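Alternansucrase (Leuconostoc mesenteroides, PDB 6HVG) is a large multidomain member of glycoside hydrolase family 70, with a TIM-barrel-related core and several repeats of the choline-binding and cell-wall-binding type. Local coordinates at residues Y1357-P1360 / E1364-K1367; N1340-V1345 / Y1378-Q1383; T469-Q474 / D1318-W1323. One frame throughout, in Å; residues are numbered along the deposited sequence.

In the fold
All three contacts lie on the same side of the chain's centre, within the C-terminal repeats or where these meet the family 70 part, and none of their residues is a ligand of the calcium ion (Glu575, Asp581, Asn625 and Asp1159). Contact 1 is nested in the loop that contact 2 closes, and their centres are about 7 Å apart; Lys1367 N lies 3.0 Å from Asp1381 O, a probable hydrogen bond. Contact 3 closes earlier in the chain, its centre about 17 Å from that of contact 1 and about 22 Å from that of contact 2. Its Trp1323 touches contact 1 directly, Trp1323 O lying 2.9 Å from Glu1364 N.

Contact 1 (Y1357-P1360 / E1364-K1367); sequences YFMP and ELRK
Phe1358 and Glu1364 face each other as a single beta bridge, CA to CA 4.6 Å, where the chain doubles back between two short hairpins, the second within a putative cell-wall-binding repeat. Beside the bridge, Leu1365 N donates to Tyr1357 O at 3.0 Å, a nearly straight bond (166° at the hydrogen). The return bond of this pair is replaced by a water: it accepts from Tyr1357 N at 2.8 Å and lies 2.7 Å from Leu1365 O. One side of the pair is thus closed directly and the other through solvent.

The side chains meet in two parallel couples. Tyr1357 and Leu1365 run side by side, their CB atoms 4.0 Å apart, and Leu1365 CD2 sits 4.1 Å above one face of the tyrosine ring, displaced toward its rim. CG of the tyrosine lies opposite its backbone N and beside the carbonyl carbon (chi1 -168°), which keeps the ring alongside the leucine; its far end, OH, is tied by a hydrogen bond to Thr1371 O in the next hairpin. Phe1358 and Glu1364 also point the same way. Here CE1 of the phenylalanine comes within 3.6 Å of Glu1364 CB, an oblique approach, and the ring and carboxylate planes are turned 60° apart. Met1359 adds only a loose touch of its CE on Leu1365 CD1; it also touches Phe360 and Tyr362 of strand 360-363.

Strand 1323-1326 lies against the phenylalanine and glutamate: Phe1358 rests on Tyr1325, while Trp1323 bonds to Glu1364 through the backbone and makes a cation-pi contact with Arg1366. The same arginine steadies the carboxylate in a salt bridge: NE reaches Glu1364 OE2 at 3.2 Å on its anti side but tilted well out of the carboxylate plane, with that oxygen close to the guanidinium plane.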
ATOM      1  N   TYR A1357      -1.576  34.959 -17.222  1.00 38.30           N
ATOM      2  CA  TYR A1357      -2.303  35.933 -18.030  1.00 39.47           C
ATOM      3  C   TYR A1357      -3.144  36.857 -17.118  1.00 41.95           C
ATOM      4  O   TYR A1357      -4.183  36.451 -16.616  1.00 44.37           O
ATOM      5  CB  TYR A1357      -3.210  35.176 -18.980  1.00 38.33           C
ATOM      6  CG  TYR A1357      -3.850  35.982 -20.097  1.00 38.80           C
ATOM      7  CD1 TYR A1357      -4.870  36.870 -19.845  1.00 40.01           C
ATOM      8  CD2 TYR A1357      -3.482  35.786 -21.420  1.00 38.89           C
ATOM      9  CE1 TYR A1357      -5.473  37.580 -20.886  1.00 40.03           C
ATOM     10  CE2 TYR A1357      -4.094  36.466 -22.457  1.00 38.49           C
ATOM     11  CZ  TYR A1357      -5.071  37.368 -22.194  1.00 38.29           C
ATOM     12  OH  TYR A1357      -5.663  38.040 -23.242  1.00 38.58           O
ATOM     13  N   PHE A1358      -2.678  38.076 -16.871  1.00 44.41           N
ATOM     14  CA  PHE A1358      -3.440  39.021 -16.032  1.00 44.46           C
ATOM     15  C   PHE A1358      -4.219  40.025 -16.864  1.00 44.39           C
ATOM     16  O   PHE A1358      -3.695  40.571 -17.823  1.00 42.57           O
ATOM     17  CB  PHE A1358      -2.527  39.761 -15.064  1.00 44.24           C
ATOM     18  CG  PHE A1358      -1.778  38.858 -14.162  1.00 44.58           C
ATOM     19  CD1 PHE A1358      -2.455  38.208 -13.151  1.00 47.21           C
ATOM     20  CD2 PHE A1358      -0.436  38.625 -14.323  1.00 44.45           C
ATOM     21  CE1 PHE A1358      -1.807  37.347 -12.275  1.00 49.20           C
ATOM     22  CE2 PHE A1358       0.233  37.756 -13.466  1.00 47.42           C
ATOM     23  CZ  PHE A1358      -0.456  37.102 -12.443  1.00 49.19           C
ATOM     24  N   MET A1359      -5.466  40.283 -16.468  1.00 44.65           N
ATOM     25  CA  MET A1359      -6.343  41.143 -17.247  1.00 45.75           C
ATOM     26  C   MET A1359      -6.097  42.608 -16.894  1.00 44.15           C
ATOM     27  O   MET A1359      -5.244  42.912 -16.072  1.00 45.82           O
ATOM     28  CB  MET A1359      -7.788  40.710 -17.035  1.00 49.03           C
ATOM     29  CG  MET A1359      -8.008  39.232 -17.378  1.00 51.43           C
ATOM     30  SD  MET A1359      -9.747  38.880 -17.661  1.00 56.76           S
ATOM     31  CE  MET A1359     -10.101  37.457 -16.660  1.00 61.50           C
ATOM     32  N   PRO A1360      -6.780  43.544 -17.548  1.00 44.91           N
ATOM     33  CA  PRO A1360      -6.486  44.945 -17.229  1.00 44.51           C
ATOM     34  C   PRO A1360      -6.835  45.300 -15.774  1.00 46.35           C
ATOM     35  O   PRO A1360      -6.240  46.213 -15.220  1.00 44.80           O
ATOM     36  CB  PRO A1360      -7.370  45.723 -18.192  1.00 44.65           C
ATOM     37  CG  PRO A1360      -7.724  44.777 -19.281  1.00 46.02           C
ATOM     38  CD  PRO A1360      -7.718  43.411 -18.671  1.00 46.36           C
ATOM     39  N   GLU A1364      -6.381  37.083 -12.712  1.00 44.35           N
ATOM     40  CA  GLU A1364      -5.642  36.004 -13.371  1.00 45.68           C
ATOM     41  C   GLU A1364      -6.625  35.092 -14.109  1.00 44.93           C
ATOM     42  O   GLU A1364      -7.681  34.723 -13.562  1.00 43.45           O
ATOM     43  CB  GLU A1364      -4.761  35.296 -12.317  1.00 47.03           C
ATOM     44  CG  GLU A1364      -4.556  33.803 -12.392  1.00 51.32           C
ATOM     45  CD  GLU A1364      -3.654  33.305 -11.261  1.00 54.77           C
ATOM     46  OE1 GLU A1364      -2.816  34.085 -10.762  1.00 57.45           O
ATOM     47  OE2 GLU A1364      -3.760  32.119 -10.868  1.00 60.53           O
ATOM     48  N   LEU A1365      -6.320  34.793 -15.374  1.00 46.24           N
ATOM     49  CA  LEU A1365      -7.129  33.862 -16.176  1.00 47.72           C
ATOM     50  C   LEU A1365      -6.787  32.441 -15.764  1.00 46.16           C
ATOM     51  O   LEU A1365      -5.611  32.115 -15.579  1.00 40.27           O
ATOM     52  CB  LEU A1365      -6.866  34.048 -17.670  1.00 48.25           C
ATOM     53  CG  LEU A1365      -7.657  33.204 -18.671  1.00 49.72           C
ATOM     54  CD1 LEU A1365      -9.135  33.558 -18.671  1.00 53.22           C
ATOM     55  CD2 LEU A1365      -7.095  33.379 -20.067  1.00 50.88           C
ATOM     56  N   ARG A1366      -7.824  31.627 -15.584  1.00 48.41           N
ATOM     57  CA  ARG A1366      -7.678  30.258 -15.086  1.00 51.52           C
ATOM     58  C   ARG A1366      -8.596  29.302 -15.824  1.00 53.59           C
ATOM     59  O   ARG A1366      -9.799  29.568 -15.950  1.00 58.16           O
ATOM     60  CB  ARG A1366      -8.059  30.209 -13.614  1.00 52.18           C
ATOM     61  CG  ARG A1366      -7.197  31.036 -12.697  1.00 55.06           C
ATOM     62  CD  ARG A1366      -7.711  30.968 -11.255  1.00 58.27           C
ATOM     63  NE  ARG A1366      -6.579  30.591 -10.407  1.00 62.11           N
ATOM     64  CZ  ARG A1366      -6.630  29.774  -9.359  1.00 68.57           C
ATOM     65  NH1 ARG A1366      -7.786  29.224  -8.985  1.00 68.97           N
ATOM     66  NH2 ARG A1366      -5.508  29.512  -8.681  1.00 70.82           N
ATOM     67  N   LYS A1367      -8.040  28.189 -16.310  1.00 55.69           N
ATOM     68  CA  LYS A1367      -8.823  27.126 -16.940  1.00 59.13           C
ATOM     69  C   LYS A1367      -9.463  27.668 -18.224  1.00 53.14           C
ATOM     70  O   LYS A1367     -10.648  27.484 -18.475  1.00 54.78           O
ATOM     71  CB  LYS A1367      -9.869  26.567 -15.947  1.00 68.49           C
ATOM     72  CG  LYS A1367     -10.241  25.110 -16.188  1.00 85.53           C
ATOM     73  CD  LYS A1367     -11.393  24.620 -15.305  1.00 91.15           C
ATOM     74  CE  LYS A1367     -11.718  23.158 -15.601  1.00 91.93           C
ATOM     75  NZ  LYS A1367     -10.581  22.257 -15.239  1.00 94.30           N
TER
HETATM   76  O   HOH W   1      -3.159  33.342 -15.621  1.00 50.45           O

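Contact 2 (N1340-V1345 / Y1378-Q1383); sequences NPIRTV and YYFDDQ
Ile1342 places its end methyl, CD1, over the face of the Tyr1378 ring, a CH-pi contact 3.7 Å from the centroid and 23° off the ring normal. This methyl lies over the CD1-CE1 side of the ring, offset from its centre, and the two side chains cross at about a right angle. One carbon nearer the backbone, CG1 meets Phe1380 at the edge of its ring, 4.0 Å from CZ. A single aliphatic branch therefore serves both aromatics; extended at chi2 (167°), it carries CD1 past Phe1380 to the tyrosine.

The backbone at Ile1342 is held by an Asx turn: Asn1340 OD1 accepts from Ile1342 N at 2.9 Å, the donor standing above the carbonyl plane. On the other side a second Asx turn, in which Asp1381 OD1 takes Gln1383 N at 2.8 Å, shapes the chain just beyond Phe1380. Tyr1357 touches Ile1342 and its ring also meets that of Phe1380.

Backbone bonds pair Arg1343 with Tyr1356, and Tyr1378 with Gly1370. The contact is thus hairpin 1342-1357 packed on hairpin 1368-1380, consistent with the stacking of successive aromatic-rich hairpins in choline-binding-type repeats.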
ATOM      1  N   ASN A1340       1.433  42.889 -24.199  1.00 68.96           N
ATOM      2  CA  ASN A1340       1.180  41.474 -23.914  1.00 63.37           C
ATOM      3  C   ASN A1340       0.670  41.253 -22.495  1.00 56.70           C
ATOM      4  O   ASN A1340       1.343  41.620 -21.537  1.00 55.57           O
ATOM      5  CB  ASN A1340       2.450  40.630 -24.133  1.00 64.88           C
ATOM      6  CG  ASN A1340       2.141  39.164 -24.385  1.00 63.70           C
ATOM      7  OD1 ASN A1340       1.170  38.626 -23.874  1.00 61.25           O
ATOM      8  ND2 ASN A1340       2.985  38.504 -25.137  1.00 67.86           N
ATOM      9  N   PRO A1341      -0.528  40.659 -22.353  1.00 52.87           N
ATOM     10  CA  PRO A1341      -1.059  40.361 -21.024  1.00 50.70           C
ATOM     11  C   PRO A1341      -0.350  39.216 -20.336  1.00 51.83           C
ATOM     12  O   PRO A1341      -0.444  39.099 -19.119  1.00 58.48           O
ATOM     13  CB  PRO A1341      -2.528  40.002 -21.289  1.00 51.09           C
ATOM     14  CG  PRO A1341      -2.610  39.665 -22.739  1.00 51.13           C
ATOM     15  CD  PRO A1341      -1.532  40.438 -23.410  1.00 52.60           C
ATOM     16  N   ILE A1342       0.357  38.382 -21.090  1.00 51.76           N
ATOM     17  CA  ILE A1342       1.078  37.247 -20.518  1.00 52.84           C
ATOM     18  C   ILE A1342       2.333  37.724 -19.822  1.00 52.60           C
ATOM     19  O   ILE A1342       3.156  38.385 -20.427  1.00 55.29           O
ATOM     20  CB  ILE A1342       1.505  36.247 -21.609  1.00 53.61           C
ATOM     21  CG1 ILE A1342       0.279  35.652 -22.319  1.00 54.40           C
ATOM     22  CG2 ILE A1342       2.329  35.125 -21.024  1.00 50.75           C
ATOM     23  CD1 ILE A1342       0.609  34.905 -23.601  1.00 53.57           C
ATOM     24  N   ARG A1343       2.486  37.360 -18.560  1.00 53.77           N
ATOM     25  CA  ARG A1343       3.652  37.741 -17.790  1.00 54.73           C
ATOM     26  C   ARG A1343       4.286  36.531 -17.155  1.00 52.10           C
ATOM     27  O   ARG A1343       3.602  35.642 -16.661  1.00 49.82           O
ATOM     28  CB  ARG A1343       3.286  38.740 -16.687  1.00 60.62           C
ATOM     29  CG  ARG A1343       4.499  39.470 -16.052  1.00 69.84           C
ATOM     30  CD  ARG A1343       4.082  40.163 -14.783  1.00 75.01           C
ATOM     31  NE  ARG A1343       5.065  41.032 -14.130  1.00 72.41           N
ATOM     32  CZ  ARG A1343       5.965  40.617 -13.250  1.00 67.66           C
ATOM     33  NH1 ARG A1343       6.128  39.332 -12.976  1.00 69.48           N
ATOM     34  NH2 ARG A1343       6.748  41.495 -12.668  1.00 69.47           N
ATOM     35  N   THR A1344       5.614  36.526 -17.163  1.00 54.21           N
ATOM     36  CA  THR A1344       6.411  35.513 -16.495  1.00 49.52           C
ATOM     37  C   THR A1344       6.604  35.938 -15.071  1.00 49.19           C
ATOM     38  O   THR A1344       7.105  37.006 -14.824  1.00 53.41           O
ATOM     39  CB  THR A1344       7.783  35.400 -17.162  1.00 47.87           C
ATOM     40  OG1 THR A1344       7.607  34.928 -18.498  1.00 47.32           O
ATOM     41  CG2 THR A1344       8.694  34.460 -16.404  1.00 46.04           C
ATOM     42  N   VAL A1345       6.230  35.083 -14.137  1.00 51.34           N
ATOM     43  CA  VAL A1345       6.338  35.364 -12.718  1.00 52.28           C
ATOM     44  C   VAL A1345       7.399  34.485 -12.057  1.00 53.28           C
ATOM     45  O   VAL A1345       7.353  33.281 -12.182  1.00 52.43           O
ATOM     46  CB  VAL A1345       4.964  35.124 -12.023  1.00 54.52           C
ATOM     47  CG1 VAL A1345       5.022  35.457 -10.541  1.00 53.12           C
ATOM     48  CG2 VAL A1345       3.867  35.936 -12.698  1.00 54.74           C
ATOM     49  N   TYR A1378      -3.125  30.948 -26.266  1.00 54.74           N
ATOM     50  CA  TYR A1378      -2.484  30.085 -25.278  1.00 52.92           C
ATOM     51  C   TYR A1378      -3.562  29.556 -24.331  1.00 54.39           C
ATOM     52  O   TYR A1378      -4.679  30.072 -24.329  1.00 58.73           O
ATOM     53  CB  TYR A1378      -1.446  30.872 -24.481  1.00 53.05           C
ATOM     54  CG  TYR A1378      -0.340  31.504 -25.304  1.00 52.69           C
ATOM     55  CD1 TYR A1378      -0.540  32.678 -26.012  1.00 53.05           C
ATOM     56  CD2 TYR A1378       0.935  30.919 -25.351  1.00 53.07           C
ATOM     57  CE1 TYR A1378       0.490  33.244 -26.757  1.00 54.31           C
ATOM     58  CE2 TYR A1378       1.964  31.478 -26.088  1.00 52.54           C
ATOM     59  CZ  TYR A1378       1.746  32.640 -26.782  1.00 53.32           C
ATOM     60  OH  TYR A1378       2.779  33.187 -27.494  1.00 54.96           O
ATOM     61  N   TYR A1379      -3.246  28.527 -23.544  1.00 50.62           N
ATOM     62  CA  TYR A1379      -4.165  28.037 -22.524  1.00 50.04           C
ATOM     63  C   TYR A1379      -3.520  28.097 -21.145  1.00 51.43           C
ATOM     64  O   TYR A1379      -2.323  27.893 -21.002  1.00 48.60           O
ATOM     65  CB  TYR A1379      -4.606  26.592 -22.812  1.00 49.41           C
ATOM     66  CG  TYR A1379      -5.532  25.974 -21.753  1.00 47.89           C
ATOM     67  CD1 TYR A1379      -5.032  25.246 -20.691  1.00 46.13           C
ATOM     68  CD2 TYR A1379      -6.915  26.132 -21.831  1.00 49.15           C
ATOM     69  CE1 TYR A1379      -5.873  24.690 -19.735  1.00 45.70           C
ATOM     70  CE2 TYR A1379      -7.762  25.578 -20.874  1.00 46.35           C
ATOM     71  CZ  TYR A1379      -7.232  24.856 -19.838  1.00 44.69           C
ATOM     72  OH  TYR A1379      -8.071  24.337 -18.877  1.00 44.53           O
ATOM     73  N   PHE A1380      -4.350  28.358 -20.134  1.00 51.65           N
ATOM     74  CA  PHE A1380      -3.887  28.515 -18.768  1.00 50.54           C
ATOM     75  C   PHE A1380      -4.683  27.592 -17.848  1.00 53.78           C
ATOM     76  O   PHE A1380      -5.923  27.570 -17.911  1.00 55.34           O
ATOM     77  CB  PHE A1380      -4.007  30.003 -18.371  1.00 48.26           C
ATOM     78  CG  PHE A1380      -3.230  30.907 -19.279  1.00 45.75           C
ATOM     79  CD1 PHE A1380      -1.916  31.207 -19.009  1.00 43.73           C
ATOM     80  CD2 PHE A1380      -3.797  31.414 -20.435  1.00 47.85           C
ATOM     81  CE1 PHE A1380      -1.188  32.011 -19.863  1.00 43.90           C
ATOM     82  CE2 PHE A1380      -3.071  32.228 -21.301  1.00 45.30           C
ATOM     83  CZ  PHE A1380      -1.765  32.518 -21.014  1.00 43.54           C
ATOM     84  N   ASP A1381      -3.973  26.880 -16.973  1.00 52.78           N
ATOM     85  CA  ASP A1381      -4.562  25.788 -16.199  1.00 53.71           C
ATOM     86  C   ASP A1381      -5.368  26.240 -14.958  1.00 51.49           C
ATOM     87  O   ASP A1381      -5.561  27.419 -14.727  1.00 47.32           O
ATOM     88  CB  ASP A1381      -3.481  24.764 -15.830  1.00 54.12           C
ATOM     89  CG  ASP A1381      -2.534  25.249 -14.775  1.00 60.58           C
ATOM     90  OD1 ASP A1381      -2.859  26.235 -14.066  1.00 60.95           O
ATOM     91  OD2 ASP A1381      -1.453  24.624 -14.629  1.00 64.62           O
ATOM     92  N   ASP A1382      -5.871  25.275 -14.197  1.00 55.90           N
ATOM     93  CA  ASP A1382      -6.655  25.510 -12.979  1.00 58.18           C
ATOM     94  C   ASP A1382      -6.056  26.595 -12.088  1.00 56.66           C
ATOM     95  O   ASP A1382      -6.800  27.354 -11.465  1.00 57.25           O
ATOM     96  CB  ASP A1382      -6.769  24.219 -12.146  1.00 63.49           C
ATOM     97  CG  ASP A1382      -7.499  23.093 -12.874  1.00 74.40           C
ATOM     98  OD1 ASP A1382      -7.357  22.966 -14.114  1.00 83.52           O
ATOM     99  OD2 ASP A1382      -8.197  22.299 -12.198  1.00 82.94           O
ATOM    100  N   GLN A1383      -4.728  26.661 -12.020  1.00 55.58           N
ATOM    101  CA  GLN A1383      -4.040  27.612 -11.133  1.00 55.84           C
ATOM    102  C   GLN A1383      -3.412  28.804 -11.839  1.00 50.70           C
ATOM    103  O   GLN A1383      -2.616  29.509 -11.249  1.00 51.67           O
ATOM    104  CB  GLN A1383      -2.952  26.894 -10.372  1.00 58.45           C
ATOM    105  CG  GLN A1383      -3.417  25.757  -9.480  1.00 63.55           C
ATOM    106  CD  GLN A1383      -2.266  25.263  -8.622  1.00 66.10           C
ATOM    107  OE1 GLN A1383      -1.229  24.854  -9.148  1.00 70.61           O
ATOM    108  NE2 GLN A1383      -2.422  25.334  -7.306  1.00 66.79           N
TER

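Contact 3 (T469-Q474 / D1318-W1323); sequences TAATSQ and DGNGNW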
ATOM      1  N   THR A 469     -19.807  35.043   3.529  1.00 57.40           N
ATOM      2  CA  THR A 469     -18.895  34.654   2.473  1.00 60.01           C
ATOM      3  C   THR A 469     -17.672  35.544   2.610  1.00 56.41           C
ATOM      4  O   THR A 469     -17.662  36.524   3.361  1.00 57.57           O
ATOM      5  CB  THR A 469     -19.562  34.822   1.095  1.00 63.11           C
ATOM      6  OG1 THR A 469     -20.845  34.237   1.183  1.00 61.67           O
ATOM      7  CG2 THR A 469     -18.829  34.096  -0.017  1.00 69.37           C
ATOM      8  N   ALA A 470     -16.612  35.135   1.950  1.00 55.51           N
ATOM      9  CA  ALA A 470     -15.413  35.942   1.853  1.00 56.13           C
ATOM     10  C   ALA A 470     -15.736  37.329   1.288  1.00 54.23           C
ATOM     11  O   ALA A 470     -15.036  38.281   1.555  1.00 56.05           O
ATOM     12  CB  ALA A 470     -14.391  35.211   0.995  1.00 52.79           C
ATOM     13  N   ALA A 471     -16.808  37.435   0.516  1.00 52.94           N
ATOM     14  CA  ALA A 471     -17.227  38.717  -0.060  1.00 52.51           C
ATOM     15  C   ALA A 471     -17.807  39.717   0.941  1.00 50.93           C
ATOM     16  O   ALA A 471     -17.880  40.911   0.651  1.00 51.27           O
ATOM     17  CB  ALA A 471     -18.226  38.481  -1.191  1.00 51.74           C
ATOM     18  N   THR A 472     -18.263  39.221   2.088  1.00 49.02           N
ATOM     19  CA  THR A 472     -18.799  40.056   3.147  1.00 49.19           C
ATOM     20  C   THR A 472     -17.719  41.037   3.565  1.00 52.35           C
ATOM     21  O   THR A 472     -16.528  40.692   3.542  1.00 52.29           O
ATOM     22  CB  THR A 472     -19.203  39.206   4.364  1.00 49.60           C
ATOM     23  OG1 THR A 472     -20.152  38.222   3.963  1.00 48.16           O
ATOM     24  CG2 THR A 472     -19.793  40.064   5.488  1.00 49.66           C
ATOM     25  N   SER A 473     -18.129  42.254   3.932  1.00 49.79           N
ATOM     26  CA  SER A 473     -17.170  43.311   4.209  1.00 50.23           C
ATOM     27  C   SER A 473     -16.399  42.961   5.454  1.00 48.03           C
ATOM     28  O   SER A 473     -16.894  42.260   6.324  1.00 46.47           O
ATOM     29  CB  SER A 473     -17.862  44.669   4.386  1.00 52.78           C
ATOM     30  OG  SER A 473     -18.304  44.881   5.717  1.00 53.01           O
ATOM     31  N   GLN A 474     -15.184  43.469   5.539  1.00 45.83           N
ATOM     32  CA  GLN A 474     -14.334  43.177   6.658  1.00 45.97           C
ATOM     33  C   GLN A 474     -14.935  43.736   7.946  1.00 48.71           C
ATOM     34  O   GLN A 474     -14.832  43.106   9.000  1.00 53.63           O
ATOM     35  CB  GLN A 474     -12.944  43.762   6.414  1.00 45.39           C
ATOM     36  CG  GLN A 474     -11.902  43.308   7.407  1.00 47.78           C
ATOM     37  CD  GLN A 474     -11.630  41.833   7.307  1.00 46.73           C
ATOM     38  OE1 GLN A 474     -11.144  41.372   6.291  1.00 47.16           O
ATOM     39  NE2 GLN A 474     -11.957  41.075   8.366  1.00 46.49           N
ATOM     40  N   ASP A1318      -8.946  37.411  -3.699  1.00 44.11           N
ATOM     41  CA  ASP A1318      -9.944  38.278  -3.096  1.00 46.57           C
ATOM     42  C   ASP A1318     -11.149  37.491  -2.598  1.00 44.24           C
ATOM     43  O   ASP A1318     -11.188  36.279  -2.697  1.00 47.69           O
ATOM     44  CB  ASP A1318     -10.325  39.455  -4.046  1.00 48.59           C
ATOM     45  CG  ASP A1318     -11.268  39.060  -5.185  1.00 49.99           C
ATOM     46  OD1 ASP A1318     -12.076  38.118  -5.043  1.00 50.98           O
ATOM     47  OD2 ASP A1318     -11.212  39.742  -6.221  1.00 46.87           O
ATOM     48  N   GLY A1319     -12.132  38.201  -2.074  1.00 45.35           N
ATOM     49  CA  GLY A1319     -13.326  37.599  -1.504  1.00 46.67           C
ATOM     50  C   GLY A1319     -14.270  36.967  -2.509  1.00 47.70           C
ATOM     51  O   GLY A1319     -15.023  36.081  -2.154  1.00 52.06           O
ATOM     52  N   ASN A1320     -14.212  37.396  -3.762  1.00 46.55           N
ATOM     53  CA  ASN A1320     -15.017  36.805  -4.833  1.00 46.68           C
ATOM     54  C   ASN A1320     -14.369  35.632  -5.586  1.00 44.68           C
ATOM     55  O   ASN A1320     -14.952  35.096  -6.511  1.00 49.79           O
ATOM     56  CB  ASN A1320     -15.388  37.902  -5.824  1.00 46.06           C
ATOM     57  CG  ASN A1320     -16.157  38.986  -5.179  1.00 45.79           C
ATOM     58  OD1 ASN A1320     -17.206  38.745  -4.595  1.00 46.53           O
ATOM     59  ND2 ASN A1320     -15.621  40.186  -5.239  1.00 49.20           N
ATOM     60  N   GLY A1321     -13.173  35.240  -5.201  1.00 43.91           N
ATOM     61  CA  GLY A1321     -12.511  34.110  -5.834  1.00 44.47           C
ATOM     62  C   GLY A1321     -11.539  34.438  -6.930  1.00 46.31           C
ATOM     63  O   GLY A1321     -10.946  33.537  -7.496  1.00 52.84           O
ATOM     64  N   ASN A1322     -11.327  35.721  -7.207  1.00 47.63           N
ATOM     65  CA  ASN A1322     -10.334  36.129  -8.184  1.00 45.48           C
ATOM     66  C   ASN A1322      -8.927  36.140  -7.616  1.00 43.05           C
ATOM     67  O   ASN A1322      -8.739  36.446  -6.443  1.00 46.09           O
ATOM     68  CB  ASN A1322     -10.667  37.508  -8.753  1.00 46.94           C
ATOM     69  CG  ASN A1322     -12.071  37.589  -9.321  1.00 47.95           C
ATOM     70  OD1 ASN A1322     -12.378  36.956 -10.328  1.00 51.38           O
ATOM     71  ND2 ASN A1322     -12.928  38.361  -8.676  1.00 46.44           N
ATOM     72  N   TRP A1323      -7.945  35.810  -8.459  1.00 40.55           N
ATOM     73  CA  TRP A1323      -6.551  35.767  -8.043  1.00 39.14           C
ATOM     74  C   TRP A1323      -5.765  36.884  -8.670  1.00 39.02           C
ATOM     75  O   TRP A1323      -6.015  37.268  -9.818  1.00 39.30           O
ATOM     76  CB  TRP A1323      -5.914  34.424  -8.415  1.00 38.98           C
ATOM     77  CG  TRP A1323      -6.275  33.331  -7.476  1.00 38.53           C
ATOM     78  CD1 TRP A1323      -7.390  32.530  -7.533  1.00 37.70           C
ATOM     79  CD2 TRP A1323      -5.544  32.920  -6.319  1.00 37.95           C
ATOM     80  NE1 TRP A1323      -7.374  31.638  -6.500  1.00 37.05           N
ATOM     81  CE2 TRP A1323      -6.252  31.846  -5.740  1.00 36.27           C
ATOM     82  CE3 TRP A1323      -4.338  33.328  -5.733  1.00 38.57           C
ATOM     83  CZ2 TRP A1323      -5.821  31.206  -4.580  1.00 34.65           C
ATOM     84  CZ3 TRP A1323      -3.896  32.664  -4.583  1.00 37.49           C
ATOM     85  CH2 TRP A1323      -4.643  31.624  -4.021  1.00 35.21           C
TER
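Thr469 O, just ahead of the two alanines that press on Gly1319 and Asn1320, is gripped twice from the same face of its plane: by Thr472 N at 3.0 Å and by Thr472 OG1 at 3.1 Å. The backbone bond closes a type I beta turn, 469-472, and the hydroxyl adds to it; the turn presents Ala470 and Ala471 to a second type I turn, 1318-1321.

The two turns meet here. With no side chain on Gly1319, the backbones come together to 4.3 Å between Ala470 CA and Gly1319 CA. Ala470 CB sits against the carbonyl, 3.3 Å from Gly1319 O, while Gly1319 CA approaches Ala470 O at 3.6 Å in a CA-H...O contact bent to 132° at the hydrogen. Alongside, Ala471 CB touches the amide oxygen of Asn1320, 3.6 Å from OD1. The asparagine side chain sets out away from the alanines, but with CG beside the backbone N (chi1 -59°) its amide comes back to them; its ND2 is held by Asp379 OD2.

The second turn has its own internal frame. Asp1318 OD2 offers its syn lone pair to Asn1322 ND2 at 3.3 Å, with that oxygen in the plane of the asparagine amide, and is also hydrogen-bonded to Tyr1324 OH. OD1 of the same carboxylate takes weak bonds from the backbone N of Asn1320 and of Asn1322, and Asp1318 N donates to Asn1322 O at 2.9 Å.

Turn 469-472 leads into helix 474-495, with Ser473 at its N-cap, and lies against helix 447-462, where Lys447 NZ bonds to Ala470 O and Gln448 packs on Ala470. Turn 1318-1321 links strands 1314-1317 and 1323-1326, so the contact sets this connection, in a putative cell-wall-binding repeat, against the loop between the two helices of the family 70 region.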